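Local coordinates for DyP2 (Amycolatopsis sp. ATCC 39116, PDB 4G2C), which binds haem and a manganese ion and, as a dye-decolourising peroxidase from a lignin-reactive bacterium, probably uses peroxide to oxidise dyes and perhaps other substrates, at residues A304-M307 with R311-D314. Sequence-based numbering, arbitrary orientation.
Sequences AGAM and RFED. With MN (manganese (II) ion), chain D; HEM (protoporphyrin IX containing Fe), chain C.
Ala306, in helix 303-309, meets the backbone of the loop that leaves the same helix: its CA lies 4.5 Å from the CA of Phe312. The chain of residues 311-314 doubles back past the helix without any hydrogen bond between the two segments. Instead, the carbonyl O of Arg311 receives a CA-H...O contact from Ala306, with 3.3 Å between O and CA and an angle of 159° at the hydrogen. The methyl of Ala306 is the other half of the grip. CB sits over the centre of one face of the Phe312 ring, 3.6 Å from the ring centroid and 13° off the normal, which makes a well-aligned CH-pi contact. The CA–CB bond of Phe312 points away from the helix, yet with CG beside the backbone N (chi1 -65°) the ring reaches back beneath the methyl.

The neighbours of Phe312 in sequence reach two different bound groups, haem and manganese. Arg311 runs out extended from CG to NE toward the haem, where NE approaches propionate oxygen O1A obliquely at 3.8 Å, too far for a hydrogen bond but probably close enough for electrostatic attraction. Its NH1 is held by the carbonyl oxygens of Gly315 and Gly331, which help fix the guanidinium. The Glu313 chain bends at chi2 and binds manganese through OE2 at 2.2 Å; a water at 2.3 Å and OE2 of Glu287, from helix 280-293, also bind the metal. Gly305, facing the manganese, brings no side chain to crowd the ion. The loop after helix 303-309 thus supplies Arg311 to the haem pocket of this dye peroxidase and Glu313 to its two-glutamate manganese site, with the Ala306 methyl over the Phe312 ring between them.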
ATOM      1  N   ALA A 304      -4.054 -22.834   6.919  1.00 25.72           N
ATOM      2  CA  ALA A 304      -2.712 -22.493   7.396  1.00 25.33           C
ATOM      3  C   ALA A 304      -2.289 -21.175   6.775  1.00 22.94           C
ATOM      4  O   ALA A 304      -1.684 -20.334   7.439  1.00 28.58           O
ATOM      5  CB  ALA A 304      -1.716 -23.578   7.048  1.00 25.08           C
ATOM      6  N   GLY A 305      -2.629 -21.005   5.499  1.00 23.91           N
ATOM      7  CA  GLY A 305      -2.309 -19.808   4.749  1.00 21.70           C
ATOM      8  C   GLY A 305      -3.102 -18.632   5.278  1.00 23.38           C
ATOM      9  O   GLY A 305      -2.562 -17.540   5.465  1.00 24.92           O
ATOM     10  N   ALA A 306      -4.392 -18.856   5.502  1.00 22.95           N
ATOM     11  CA  ALA A 306      -5.267 -17.860   6.111  1.00 21.26           C
ATOM     12  C   ALA A 306      -4.713 -17.372   7.450  1.00 22.12           C
ATOM     13  O   ALA A 306      -4.866 -16.201   7.798  1.00 24.46           O
ATOM     14  CB  ALA A 306      -6.664 -18.441   6.294  1.00 21.68           C
ATOM     15  N   MET A 307      -4.068 -18.259   8.205  1.00 23.51           N
ATOM     16  CA  MET A 307      -3.527 -17.869   9.513  1.00 22.58           C
ATOM     17  C   MET A 307      -2.382 -16.880   9.377  1.00 22.89           C
ATOM     18  O   MET A 307      -2.163 -16.055  10.266  1.00 27.60           O
ATOM     19  CB  MET A 307      -3.049 -19.084  10.317  1.00 23.39           C
ATOM     20  CG  MET A 307      -4.145 -19.961  10.898  1.00 25.25           C
ATOM     21  SD  MET A 307      -3.472 -21.490  11.638  1.00 33.48           S
ATOM     22  CE  MET A 307      -4.972 -22.452  11.844  1.00 25.11           C
ATOM     23  N   ARG A 311      -6.760 -13.659   6.006  1.00 21.58           N
ATOM     24  CA  ARG A 311      -7.828 -13.974   5.065  1.00 19.95           C
ATOM     25  C   ARG A 311      -7.409 -15.196   4.249  1.00 20.20           C
ATOM     26  O   ARG A 311      -6.225 -15.450   4.073  1.00 16.79           O
ATOM     27  CB  ARG A 311      -8.083 -12.819   4.103  1.00 18.95           C
ATOM     28  CG  ARG A 311      -8.585 -11.507   4.686  1.00 15.28           C
ATOM     29  CD  ARG A 311      -8.643 -10.420   3.562  1.00 17.99           C
ATOM     30  NE  ARG A 311      -9.095  -9.103   4.019  1.00 18.93           N
ATOM     31  CZ  ARG A 311     -10.344  -8.646   3.914  1.00 23.69           C
ATOM     32  NH1 ARG A 311     -11.296  -9.394   3.344  1.00 20.55           N
ATOM     33  NH2 ARG A 311     -10.640  -7.430   4.367  1.00 22.43           N
ATOM     34  N   PHE A 312      -8.381 -15.955   3.763  1.00 19.77           N
ATOM     35  CA  PHE A 312      -8.129 -16.971   2.746  1.00 21.86           C
ATOM     36  C   PHE A 312      -7.793 -16.291   1.416  1.00 23.37           C
ATOM     37  O   PHE A 312      -8.008 -15.092   1.237  1.00 21.83           O
ATOM     38  CB  PHE A 312      -9.356 -17.882   2.580  1.00 22.35           C
ATOM     39  CG  PHE A 312      -9.653 -18.697   3.798  1.00 24.53           C
ATOM     40  CD1 PHE A 312      -9.045 -19.928   3.989  1.00 24.50           C
ATOM     41  CD2 PHE A 312     -10.503 -18.214   4.782  1.00 24.31           C
ATOM     42  CE1 PHE A 312      -9.307 -20.673   5.120  1.00 20.88           C
ATOM     43  CE2 PHE A 312     -10.762 -18.948   5.917  1.00 23.84           C
ATOM     44  CZ  PHE A 312     -10.164 -20.182   6.088  1.00 23.30           C
ATOM     45  N   GLU A 313      -7.270 -17.055   0.475  1.00 23.20           N
ATOM     46  CA  GLU A 313      -6.938 -16.479  -0.820  1.00 23.18           C
ATOM     47  C   GLU A 313      -8.051 -15.641  -1.454  1.00 25.88           C
ATOM     48  O   GLU A 313      -7.761 -14.679  -2.193  1.00 20.32           O
ATOM     49  CB  GLU A 313      -6.408 -17.550  -1.768  1.00 23.72           C
ATOM     50  CG  GLU A 313      -4.955 -17.865  -1.466  1.00 27.43           C
ATOM     51  CD  GLU A 313      -4.582 -19.296  -1.782  1.00 41.82           C
ATOM     52  OE1 GLU A 313      -4.674 -19.687  -2.973  1.00 37.50           O
ATOM     53  OE2 GLU A 313      -4.198 -20.028  -0.828  1.00 48.08           O
ATOM     54  N   ASP A 314      -9.302 -15.937  -1.101  1.00 23.42           N
ATOM     55  CA  ASP A 314     -10.447 -15.396  -1.845  1.00 24.21           C
ATOM     56  C   ASP A 314     -11.117 -14.042  -1.495  1.00 23.35           C
ATOM     57  O   ASP A 314     -12.137 -13.753  -2.087  1.00 26.73           O
ATOM     58  CB  ASP A 314     -11.545 -16.461  -2.054  1.00 22.36           C
ATOM     59  CG  ASP A 314     -12.360 -16.705  -0.812  1.00 23.17           C
ATOM     60  OD1 ASP A 314     -11.849 -16.386   0.276  1.00 23.86           O
ATOM     61  OD2 ASP A 314     -13.502 -17.215  -0.920  1.00 27.51           O
TER
HETATM   62 MN    MN D 502      -3.250 -21.644   0.369  1.00 68.38          MN
HETATM   63  CHA HEM C 501      -3.758  -5.980   3.737  1.00 22.15           C
HETATM   64  CHB HEM C 501      -0.467  -8.723   1.441  1.00 20.71           C
HETATM   65  CHC HEM C 501       2.998  -5.448   2.369  1.00 21.54           C
HETATM   66  CHD HEM C 501      -0.087  -3.143   5.301  1.00 18.68           C
HETATM   67  C1A HEM C 501      -3.178  -7.000   3.021  1.00 21.21           C
HETATM   68  C2A HEM C 501      -3.876  -8.153   2.491  1.00 21.68           C
HETATM   69  C3A HEM C 501      -2.964  -8.900   1.856  1.00 19.59           C
HETATM   70  C4A HEM C 501      -1.669  -8.251   1.960  1.00 21.42           C
HETATM   71  CMA HEM C 501      -3.224 -10.231   1.130  1.00 20.23           C
HETATM   72  CAA HEM C 501      -5.398  -8.427   2.649  1.00 17.30           C
HETATM   73  CBA HEM C 501      -6.165  -7.681   1.553  1.00 21.83           C
HETATM   74  CGA HEM C 501      -6.473  -6.254   1.946  1.00 24.10           C
HETATM   75  O1A HEM C 501      -7.066  -6.017   3.014  1.00 23.82           O
HETATM   76  O2A HEM C 501      -6.129  -5.324   1.188  1.00 28.37           O
HETATM   77  C1B HEM C 501       0.772  -8.101   1.486  1.00 22.81           C
HETATM   78  C2B HEM C 501       2.026  -8.560   0.890  1.00 22.40           C
HETATM   79  C3B HEM C 501       2.973  -7.638   1.157  1.00 22.78           C
HETATM   80  C4B HEM C 501       2.359  -6.567   1.903  1.00 21.09           C
HETATM   81  CMB HEM C 501       2.209  -9.891   0.118  1.00 20.91           C
HETATM   82  CAB HEM C 501       4.462  -7.618   0.749  1.00 21.85           C
HETATM   83  CBB HEM C 501       4.904  -8.355  -0.273  1.00 18.85           C
HETATM   84  C1C HEM C 501       2.482  -4.583   3.308  1.00 23.66           C
HETATM   85  C2C HEM C 501       3.232  -3.577   4.044  1.00 24.26           C
HETATM   86  C3C HEM C 501       2.365  -2.931   4.841  1.00 20.73           C
HETATM   87  C4C HEM C 501       1.053  -3.513   4.637  1.00 19.66           C
HETATM   88  CMC HEM C 501       4.752  -3.283   3.892  1.00 18.99           C
HETATM   89  CAC HEM C 501       2.676  -1.799   5.850  1.00 17.92           C
HETATM   90  CBC HEM C 501       3.916  -1.607   6.325  1.00 19.74           C
HETATM   91  C1D HEM C 501      -1.355  -3.649   5.110  1.00 22.96           C
HETATM   92  C2D HEM C 501      -2.548  -3.064   5.664  1.00 22.93           C
HETATM   93  C3D HEM C 501      -3.675  -3.947   5.152  1.00 24.59           C
HETATM   94  C4D HEM C 501      -3.067  -4.976   4.367  1.00 22.17           C
HETATM   95  CMD HEM C 501      -2.643  -1.814   6.556  1.00 20.06           C
HETATM   96  CAD HEM C 501      -5.158  -3.822   5.437  1.00 23.25           C
HETATM   97  CBD HEM C 501      -5.309  -4.340   6.853  1.00 21.30           C
HETATM   98  CGD HEM C 501      -6.748  -4.078   7.196  1.00 24.06           C
HETATM   99  O1D HEM C 501      -7.165  -2.893   7.109  1.00 18.78           O
HETATM  100  O2D HEM C 501      -7.465  -5.068   7.503  1.00 25.23           O
HETATM  101  NA  HEM C 501      -1.849  -7.084   2.675  1.00 16.48           N
HETATM  102  NB  HEM C 501       1.026  -6.883   2.087  1.00 24.81           N
HETATM  103  NC  HEM C 501       1.154  -4.517   3.698  1.00 20.42           N
HETATM  104  ND  HEM C 501      -1.707  -4.765   4.359  1.00 20.39           N
HETATM  105 FE   HEM C 501      -0.282  -5.974   3.315  1.00 20.00          FE
HETATM  106  O   HOH W   1      -4.641 -20.538   1.856  1.00 33.89           O